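Local atomic coordinates of fungal protease inhibitor-1 (Antheraea mylitta, PDB entry 3BT4), a protein that inhibits trypsin, chymotrypsin and proteases of the fungi Aspergillus oryzae and Rhizopus oryzae. Residues 6-11 / 34-39; 40-45 / 63-68; 46-51 / 67-72. One frame throughout, in Å; residues are numbered along the deposited sequence.

Interaction 1 of 3, residues 6-11 / 34-39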
loop_
_atom_site.group_PDB
_atom_site.type_symbol
_atom_site.label_atom_id
_atom_site.label_comp_id
_atom_site.label_asym_id
_atom_site.label_seq_id
_atom_site.Cartn_x
_atom_site.Cartn_y
_atom_site.Cartn_z
ATOM N N THR A 6 -3.097 -3.618 16.290
ATOM C CA THR A 6 -1.924 -4.446 16.009
ATOM C C THR A 6 -2.261 -5.908 15.627
ATOM O O THR A 6 -1.529 -6.538 14.851
ATOM C CB THR A 6 -0.884 -4.370 17.136
ATOM O OG1 THR A 6 -1.514 -4.685 18.377
ATOM C CG2 THR A 6 -0.289 -2.952 17.211
ATOM N N ASN A 7 -3.390 -6.417 16.122
ATOM C CA ASN A 7 -3.777 -7.817 15.910
ATOM C C ASN A 7 -4.899 -8.049 14.920
ATOM O O ASN A 7 -5.419 -9.159 14.834
ATOM C CB ASN A 7 -4.204 -8.443 17.231
ATOM C CG ASN A 7 -3.064 -8.581 18.198
ATOM O OD1 ASN A 7 -1.973 -9.020 17.834
ATOM N ND2 ASN A 7 -3.311 -8.209 19.449
ATOM N N TYR A 8 -5.291 -7.011 14.189
ATOM C CA TYR A 8 -6.367 -7.124 13.196
ATOM C C TYR A 8 -6.151 -8.284 12.217
ATOM O O TYR A 8 -7.053 -9.110 12.008
ATOM C CB TYR A 8 -6.519 -5.805 12.430
ATOM C CG TYR A 8 -7.619 -5.835 11.396
ATOM C CD1 TYR A 8 -8.879 -5.332 11.685
ATOM C CD2 TYR A 8 -7.395 -6.375 10.140
ATOM C CE1 TYR A 8 -9.889 -5.373 10.737
ATOM C CE2 TYR A 8 -8.385 -6.423 9.193
ATOM C CZ TYR A 8 -9.630 -5.916 9.490
ATOM O OH TYR A 8 -10.617 -5.966 8.534
ATOM N N CYS A 9 -4.948 -8.348 11.632
ATOM C CA CYS A 9 -4.630 -9.378 10.643
ATOM C C CYS A 9 -4.580 -10.815 11.213
ATOM O O CYS A 9 -4.677 -11.785 10.464
ATOM C CB CYS A 9 -3.355 -9.021 9.871
ATOM S SG CYS A 9 -3.452 -7.421 9.009
ATOM N N LYS A 10 -4.441 -10.952 12.529
ATOM C CA LYS A 10 -4.611 -12.271 13.189
ATOM C C LYS A 10 -6.065 -12.732 13.097
ATOM O O LYS A 10 -6.348 -13.916 12.932
ATOM C CB LYS A 10 -4.190 -12.228 14.660
ATOM C CG LYS A 10 -2.746 -11.890 14.879
ATOM C CD LYS A 10 -2.472 -11.725 16.350
ATOM C CE LYS A 10 -1.091 -12.233 16.741
ATOM N NZ LYS A 10 -0.067 -11.741 15.800
ATOM N N ASP A 11 -6.978 -11.769 13.205
ATOM C CA ASP A 11 -8.402 -12.044 13.075
ATOM C C ASP A 11 -8.849 -12.078 11.628
ATOM O O ASP A 11 -9.792 -12.795 11.295
ATOM C CB ASP A 11 -9.224 -11.043 13.890
ATOM C CG ASP A 11 -8.923 -11.124 15.368
ATOM O OD1 ASP A 11 -8.714 -12.244 15.881
ATOM O OD2 ASP A 11 -8.885 -10.067 16.026
ATOM N N SER A 34 -1.755 -5.040 0.778
ATOM C CA SER A 34 -3.075 -5.166 0.162
ATOM C C SER A 34 -4.167 -5.554 1.137
ATOM O O SER A 34 -3.904 -6.211 2.159
ATOM C CB SER A 34 -3.062 -6.187 -0.976
ATOM O OG SER A 34 -1.970 -5.923 -1.827
ATOM N N GLY A 35 -5.394 -5.162 0.786
ATOM C CA GLY A 35 -6.585 -5.545 1.552
ATOM C C GLY A 35 -6.862 -4.644 2.729
ATOM O O GLY A 35 -6.044 -3.794 3.090
ATOM N N LYS A 36 -8.042 -4.810 3.327
ATOM C CA LYS A 36 -8.355 -4.088 4.564
ATOM C C LYS A 36 -7.221 -4.264 5.580
ATOM O O LYS A 36 -6.761 -5.393 5.822
ATOM C CB LYS A 36 -9.699 -4.547 5.129
ATOM C CG LYS A 36 -10.876 -4.126 4.249
ATOM C CD LYS A 36 -12.223 -4.584 4.803
ATOM C CE LYS A 36 -12.614 -5.971 4.286
ATOM N NZ LYS A 36 -12.653 -6.019 2.793
ATOM N N CYS A 37 -6.755 -3.135 6.123
ATOM C CA CYS A 37 -5.625 -3.069 7.067
ATOM C C CYS A 37 -4.283 -3.616 6.543
ATOM O O CYS A 37 -3.335 -3.828 7.327
ATOM C CB CYS A 37 -6.004 -3.658 8.441
ATOM S SG CYS A 37 -7.358 -2.720 9.231
ATOM N N ALA A 38 -4.202 -3.823 5.223
ATOM C CA ALA A 38 -2.940 -4.190 4.572
ATOM C C ALA A 38 -2.400 -5.544 5.069
ATOM O O ALA A 38 -1.206 -5.725 5.221
ATOM C CB ALA A 38 -1.913 -3.080 4.784
ATOM N N CYS A 39 -3.307 -6.496 5.293
ATOM C CA CYS A 39 -2.971 -7.851 5.759
ATOM C C CYS A 39 -2.284 -8.722 4.712
ATOM O O CYS A 39 -1.613 -9.705 5.060
ATOM C CB CYS A 39 -4.225 -8.554 6.292
ATOM S SG CYS A 39 -4.951 -7.675 7.703
#

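Interaction 2 of 3, residues 40-45 / 63-68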
loop_
_atom_site.group_PDB
_atom_site.type_symbol
_atom_site.label_atom_id
_atom_site.label_comp_id
_atom_site.label_asym_id
_atom_site.label_seq_id
_atom_site.Cartn_x
_atom_site.Cartn_y
_atom_site.Cartn_z
ATOM N N CYS A 40 -2.432 -8.349 3.441
ATOM C CA CYS A 40 -1.847 -9.122 2.339
ATOM C C CYS A 40 -0.574 -8.514 1.737
ATOM O O CYS A 40 -0.492 -7.301 1.517
ATOM C CB CYS A 40 -2.875 -9.376 1.236
ATOM S SG CYS A 40 -4.214 -10.532 1.689
ATOM N N PRO A 41 0.416 -9.371 1.447
ATOM C CA PRO A 41 1.627 -8.952 0.731
ATOM C C PRO A 41 1.295 -8.485 -0.687
ATOM O O PRO A 41 0.271 -8.858 -1.225
ATOM C CB PRO A 41 2.463 -10.243 0.688
ATOM C CG PRO A 41 1.428 -11.357 0.860
ATOM C CD PRO A 41 0.442 -10.804 1.789
ATOM N N ALA A 42 2.158 -7.665 -1.279
ATOM C CA ALA A 42 1.950 -7.193 -2.651
ATOM C C ALA A 42 3.269 -6.980 -3.372
ATOM O O ALA A 42 4.294 -6.718 -2.744
ATOM C CB ALA A 42 1.171 -5.908 -2.640
ATOM N N CYS A 43 3.238 -7.096 -4.694
ATOM C CA CYS A 43 4.344 -6.641 -5.524
ATOM C C CYS A 43 3.974 -5.222 -5.946
ATOM O O CYS A 43 3.018 -5.015 -6.693
ATOM C CB CYS A 43 4.544 -7.572 -6.721
ATOM S SG CYS A 43 4.710 -9.351 -6.210
ATOM N N VAL A 44 4.695 -4.240 -5.407
ATOM C CA VAL A 44 4.312 -2.840 -5.611
ATOM C C VAL A 44 5.180 -2.076 -6.623
ATOM O O VAL A 44 6.360 -2.371 -6.822
ATOM C CB VAL A 44 4.193 -2.072 -4.263
ATOM C CG1 VAL A 44 3.340 -2.877 -3.282
ATOM C CG2 VAL A 44 5.538 -1.802 -3.662
ATOM N N THR A 45 4.548 -1.102 -7.270
ATOM C CA THR A 45 5.210 -0.158 -8.149
ATOM C C THR A 45 5.308 1.200 -7.444
ATOM O O THR A 45 4.372 1.633 -6.791
ATOM C CB THR A 45 4.421 -0.066 -9.474
ATOM O OG1 THR A 45 4.550 -1.319 -10.159
ATOM C CG2 THR A 45 4.918 1.084 -10.389
ATOM N N THR A 63 -6.329 -0.310 -1.738
ATOM C CA THR A 63 -4.911 -0.640 -1.653
ATOM C C THR A 63 -4.289 -0.915 -3.021
ATOM O O THR A 63 -3.956 -2.068 -3.336
ATOM C CB THR A 63 -4.663 -1.845 -0.726
ATOM O OG1 THR A 63 -5.456 -2.940 -1.170
ATOM C CG2 THR A 63 -5.064 -1.523 0.684
ATOM N N PRO A 64 -4.110 0.150 -3.832
ATOM C CA PRO A 64 -3.493 -0.021 -5.152
ATOM C C PRO A 64 -2.042 -0.465 -5.015
ATOM O O PRO A 64 -1.371 -0.079 -4.061
ATOM C CB PRO A 64 -3.560 1.384 -5.769
ATOM C CG PRO A 64 -3.703 2.320 -4.608
ATOM C CD PRO A 64 -4.456 1.559 -3.557
ATOM N N SER A 65 -1.571 -1.271 -5.966
ATOM C CA SER A 65 -0.196 -1.760 -5.953
ATOM C C SER A 65 0.798 -0.715 -6.411
ATOM O O SER A 65 1.998 -0.875 -6.244
ATOM C CB SER A 65 -0.075 -3.011 -6.818
ATOM O OG SER A 65 -0.792 -4.066 -6.196
ATOM N N ALA A 66 0.296 0.358 -6.998
ATOM C CA ALA A 66 1.151 1.435 -7.464
ATOM C C ALA A 66 0.977 2.569 -6.485
ATOM O O ALA A 66 -0.100 3.142 -6.368
ATOM C CB ALA A 66 0.761 1.862 -8.879
ATOM N N VAL A 67 2.042 2.880 -5.768
ATOM C CA VAL A 67 1.965 3.858 -4.689
ATOM C C VAL A 67 3.063 4.914 -4.818
ATOM O O VAL A 67 4.089 4.672 -5.449
ATOM C CB VAL A 67 1.956 3.165 -3.282
ATOM C CG1 VAL A 67 0.586 2.504 -3.003
ATOM C CG2 VAL A 67 3.101 2.164 -3.142
ATOM N N CYS A 68 2.841 6.090 -4.253
ATOM C CA CYS A 68 3.865 7.136 -4.264
ATOM C C CYS A 68 5.119 6.687 -3.524
ATOM O O CYS A 68 5.023 6.006 -2.489
ATOM C CB CYS A 68 3.322 8.428 -3.639
ATOM S SG CYS A 68 1.864 9.025 -4.488
#

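Interaction 3 of 3, residues 46-51 / 67-72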
loop_
_atom_site.group_PDB
_atom_site.type_symbol
_atom_site.label_atom_id
_atom_site.label_comp_id
_atom_site.label_asym_id
_atom_site.label_seq_id
_atom_site.Cartn_x
_atom_site.Cartn_y
_atom_site.Cartn_z
ATOM N N LEU A 46 6.452 1.873 -7.561
ATOM C CA LEU A 46 6.572 3.204 -6.951
ATOM C C LEU A 46 6.491 4.338 -7.960
ATOM O O LEU A 46 7.006 4.238 -9.088
ATOM C CB LEU A 46 7.824 3.332 -6.068
ATOM C CG LEU A 46 7.996 2.314 -4.927
ATOM C CD1 LEU A 46 9.293 2.550 -4.174
ATOM C CD2 LEU A 46 6.797 2.309 -3.972
ATOM N N LEU A 47 5.833 5.416 -7.530
ATOM C CA LEU A 47 5.578 6.576 -8.376
ATOM C C LEU A 47 6.349 7.800 -7.914
ATOM O O LEU A 47 6.619 7.980 -6.725
ATOM C CB LEU A 47 4.081 6.878 -8.421
ATOM C CG LEU A 47 3.121 5.703 -8.656
ATOM C CD1 LEU A 47 1.752 6.094 -8.214
ATOM C CD2 LEU A 47 3.092 5.237 -10.089
ATOM N N ARG A 48 6.705 8.633 -8.883
ATOM C CA ARG A 48 7.472 9.838 -8.652
ATOM C C ARG A 48 6.584 11.024 -8.276
ATOM O O ARG A 48 5.375 11.011 -8.499
ATOM C CB ARG A 48 8.260 10.194 -9.918
ATOM C CG ARG A 48 9.173 9.111 -10.468
ATOM C CD ARG A 48 10.398 8.987 -9.628
ATOM N NE ARG A 48 11.510 8.375 -10.353
ATOM C CZ ARG A 48 12.392 9.063 -11.078
ATOM N NH1 ARG A 48 12.281 10.385 -11.197
ATOM N NH2 ARG A 48 13.389 8.424 -11.675
ATOM N N GLU A 49 7.213 12.072 -7.748
ATOM C CA GLU A 49 6.528 13.321 -7.450
ATOM C C GLU A 49 5.797 13.885 -8.671
ATOM O O GLU A 49 6.365 13.971 -9.760
ATOM C CB GLU A 49 7.527 14.350 -6.916
ATOM C CG GLU A 49 6.854 15.607 -6.409
ATOM C CD GLU A 49 7.813 16.593 -5.742
ATOM O OE1 GLU A 49 9.055 16.442 -5.875
ATOM O OE2 GLU A 49 7.303 17.536 -5.101
ATOM N N ARG A 50 4.539 14.269 -8.449
ATOM C CA ARG A 50 3.637 14.857 -9.459
ATOM C C ARG A 50 2.865 13.823 -10.255
ATOM O O ARG A 50 1.796 14.133 -10.781
ATOM C CB ARG A 50 4.349 15.817 -10.428
ATOM C CG ARG A 50 4.985 17.020 -9.790
ATOM C CD ARG A 50 4.076 17.701 -8.783
ATOM N NE ARG A 50 4.883 18.548 -7.899
ATOM C CZ ARG A 50 5.281 19.793 -8.192
ATOM N NH1 ARG A 50 4.931 20.363 -9.347
ATOM N NH2 ARG A 50 6.025 20.470 -7.322
ATOM N N ALA A 51 3.405 12.608 -10.361
ATOM C CA ALA A 51 2.753 11.537 -11.119
ATOM C C ALA A 51 1.385 11.252 -10.508
ATOM O O ALA A 51 1.212 11.367 -9.317
ATOM C CB ALA A 51 3.605 10.293 -11.141
ATOM N N VAL A 67 2.042 2.880 -5.768
ATOM C CA VAL A 67 1.965 3.858 -4.689
ATOM C C VAL A 67 3.063 4.914 -4.818
ATOM O O VAL A 67 4.089 4.672 -5.449
ATOM C CB VAL A 67 1.956 3.165 -3.282
ATOM C CG1 VAL A 67 0.586 2.504 -3.003
ATOM C CG2 VAL A 67 3.101 2.164 -3.142
ATOM N N CYS A 68 2.841 6.090 -4.253
ATOM C CA CYS A 68 3.865 7.136 -4.264
ATOM C C CYS A 68 5.119 6.687 -3.524
ATOM O O CYS A 68 5.023 6.006 -2.489
ATOM C CB CYS A 68 3.322 8.428 -3.639
ATOM S SG CYS A 68 1.864 9.025 -4.488
ATOM N N GLN A 69 6.280 7.062 -4.044
ATOM C CA GLN A 69 7.537 6.673 -3.415
ATOM C C GLN A 69 7.751 7.490 -2.140
ATOM O O GLN A 69 7.918 8.713 -2.195
ATOM C CB GLN A 69 8.713 6.806 -4.389
ATOM C CG GLN A 69 10.031 6.196 -3.891
ATOM C CD GLN A 69 11.068 5.980 -5.000
ATOM O OE1 GLN A 69 11.148 6.746 -5.967
ATOM N NE2 GLN A 69 11.868 4.928 -4.860
ATOM N N GLU A 70 7.732 6.792 -0.999
ATOM C CA GLU A 70 7.890 7.392 0.335
ATOM C C GLU A 70 9.021 8.405 0.379
ATOM O O GLU A 70 10.079 8.156 -0.207
ATOM C CB GLU A 70 8.109 6.303 1.400
ATOM C CG GLU A 70 6.856 5.536 1.777
ATOM C CD GLU A 70 6.555 4.368 0.838
ATOM O OE1 GLU A 70 5.389 3.896 0.827
ATOM O OE2 GLU A 70 7.479 3.934 0.115
ATOM N N PRO A 71 8.819 9.546 1.076
ATOM C CA PRO A 71 7.684 9.949 1.907
ATOM C C PRO A 71 6.590 10.731 1.163
ATOM O O PRO A 71 5.781 11.422 1.797
ATOM C CB PRO A 71 8.344 10.851 2.956
ATOM C CG PRO A 71 9.511 11.456 2.252
ATOM C CD PRO A 71 9.857 10.589 1.063
ATOM N N LEU A 72 6.573 10.631 -0.166
ATOM C CA LEU A 72 5.529 11.257 -0.992
ATOM C C LEU A 72 4.178 10.680 -0.640
ATOM O O LEU A 72 4.061 9.472 -0.362
ATOM C CB LEU A 72 5.796 11.018 -2.483
ATOM C CG LEU A 72 6.605 11.927 -3.411
ATOM C CD1 LEU A 72 7.646 12.779 -2.748
ATOM C CD2 LEU A 72 7.241 11.086 -4.496
#

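Interaction 1 of 3, residues 6-11 / 34-39
Tyr8 lays one face of its ring against Cys37, whose SG stands 3.6 Å from the ring centroid and only 4° off the ring normal, a sulfur-aromatic contact over the centre of the ring. Cys37 CB, which carries that sulfur, is 3.5 Å from Tyr8 CD2. At the edge of the same ring, in its plane, lies Cys39 SG, 3.7 Å from Tyr8 CD2, so one half-cystine of the 34-39 loop lies over the ring and another at its rim. The Tyr8 bond to CB points toward the loop, and CG stands anti to the backbone N (chi1 -179°). The next residue makes the covalent link: Cys9 SG and Cys39 SG are joined at 2.0 Å with a chi3 of -81°, which brings the two CA atoms to 5.4 Å. An alanine in place of Tyr8 would probably leave Cys37 SG without the ring face beneath it and Cys39 SG without the ring edge, opening a gap beside the disulfide. Toward solvent the contact loosens. There the Tyr8 hydroxyl meets Lys36 CB, at 3.8 Å, and the rest of the lysine chain leads away from the helix. The Tyr8 ring also stacks with that of His12. Closely spaced disulfides in a chain with little regular secondary structure are characteristic of small cysteine-rich protease inhibitors; here Cys9-Cys39 and Cys4-Cys37 pin the N-terminal segment to the 34-39 loop.

Interaction 2 of 3, residues 40-45 / 63-68
Ser65 sets its CB against the carbonyl oxygen of Cys43, 3.7 Å away, at the point where the chain 63-68 comes alongside strand 40-47. Its OG, anti to the carbonyl carbon (chi1 -68°), lies a little farther from Cys43 O and approaches Ala42 CB only loosely; a glycerol molecule, probably from the crystallisation liquor, lies about 3 Å from this side chain. The backbone carbonyl of Ser65 does more. Its oxygen accepts the amide of Thr45, with N to O at 2.8 Å, the donor tilted 25° from the carbonyl plane. The same oxygen receives a CA-H...O contact from Val44, with Val44 CA to Ser65 O at 3.1 Å, and Val44 CB rests against it as well. The carbonyl of the same Thr45 takes the opposite role: Thr45 O accepts Val67 N at 2.8 Å, the donor nearly along the C=O axis and the hydrogen bond close to straight at 165°. Ala66 CA adds a CA-H...O contact to Thr45 O at 3.3 Å. Thr45 thus gives its N-H to the residue before Ala66 and its C=O to the residue after it, the pattern of a parallel bridge between Thr45 and Ala66. Their side chains share one face of the sheet, with Thr45 CB and Ala66 CB 4.2 Å apart. Val67 turns to the other face, where its CG2 comes within 3.9 Å of Thr45 O. His33 of strand 33-34 touches the side chains of Ala42, Val44 and Val67. Strand 40-47 is the middle strand of a mixed three-stranded sheet, with 66-68 parallel to it along one edge and 28-30 antiparallel along the other, where the backbones of Ala42 and Val44 bond to Arg30 and Thr28.

Interaction 3 of 3, residues 46-51 / 67-72
Leu47 N donates to Val67 O at 2.8 Å, the shortest polar bond between the segments, bent to 141° at the hydrogen with the donor tilted from the carbonyl plane. Leu46 CA makes a CA-H...O contact with the same oxygen at 3.3 Å, and Leu47 CG also packs against this oxygen. In return Leu47 O accepts Gln69 N at 2.9 Å, here in the carbonyl plane. These two bonds on either side of Cys68 form the parallel bridge of Leu47 with Cys68 and carry the strand pairing to its end. The side chains alternate between the faces. On one, Leu46 CD2 meets Val67 CG2 at 3.8 Å, the two side chains crossing obliquely. Leu46 CD1 lies against the outer part of Gln69, 3.6 Å from its NE2; with CG anti to the backbone N (chi1 -170°) and an extended chain beyond, Gln69 crosses the leucine at about a right angle. On the other face Leu47 CD1 covers the Val67 carbonyl carbon, at 3.8 Å. Past the strands, Leu72 reaches back with CD2 to Glu49 N, 3.4 Å away, packing its methyl on the start of the type II turn from Arg48 to Ala51. Glu70 sends its carboxylate to Arg30 of strand 28-30 in a salt bridge. Cys68 is disulfide-bonded to Cys79 of strand 78-80, whose backbone also bonds to Arg50 and Ala51, so the ends of strands 40-47 and 66-68 are tied to the two-stranded sheet of 73-75 and 78-80.

Overall arrangement
Interactions 2 and 3 are successive parts of one parallel pairing: both use strands 40-47 and 66-68, they share Val67 and Cys68, and their centres are 12 Å apart. Interaction 2 lies nearest the middle of the chain and relies mainly on backbone bonds; interaction 3, farther out, adds leucine and glutamine packing where the strands give way to turns. Interaction 1 lies on the opposite side of the chain's centre from interaction 3 and has no hydrogen bond across its segments, a disulfide and sulfur-aromatic packing taking their place. It meets interaction 2 directly through probable hydrogen bonds of Ser34 N with Cys40 O and Gly35 N with Thr63 OG1.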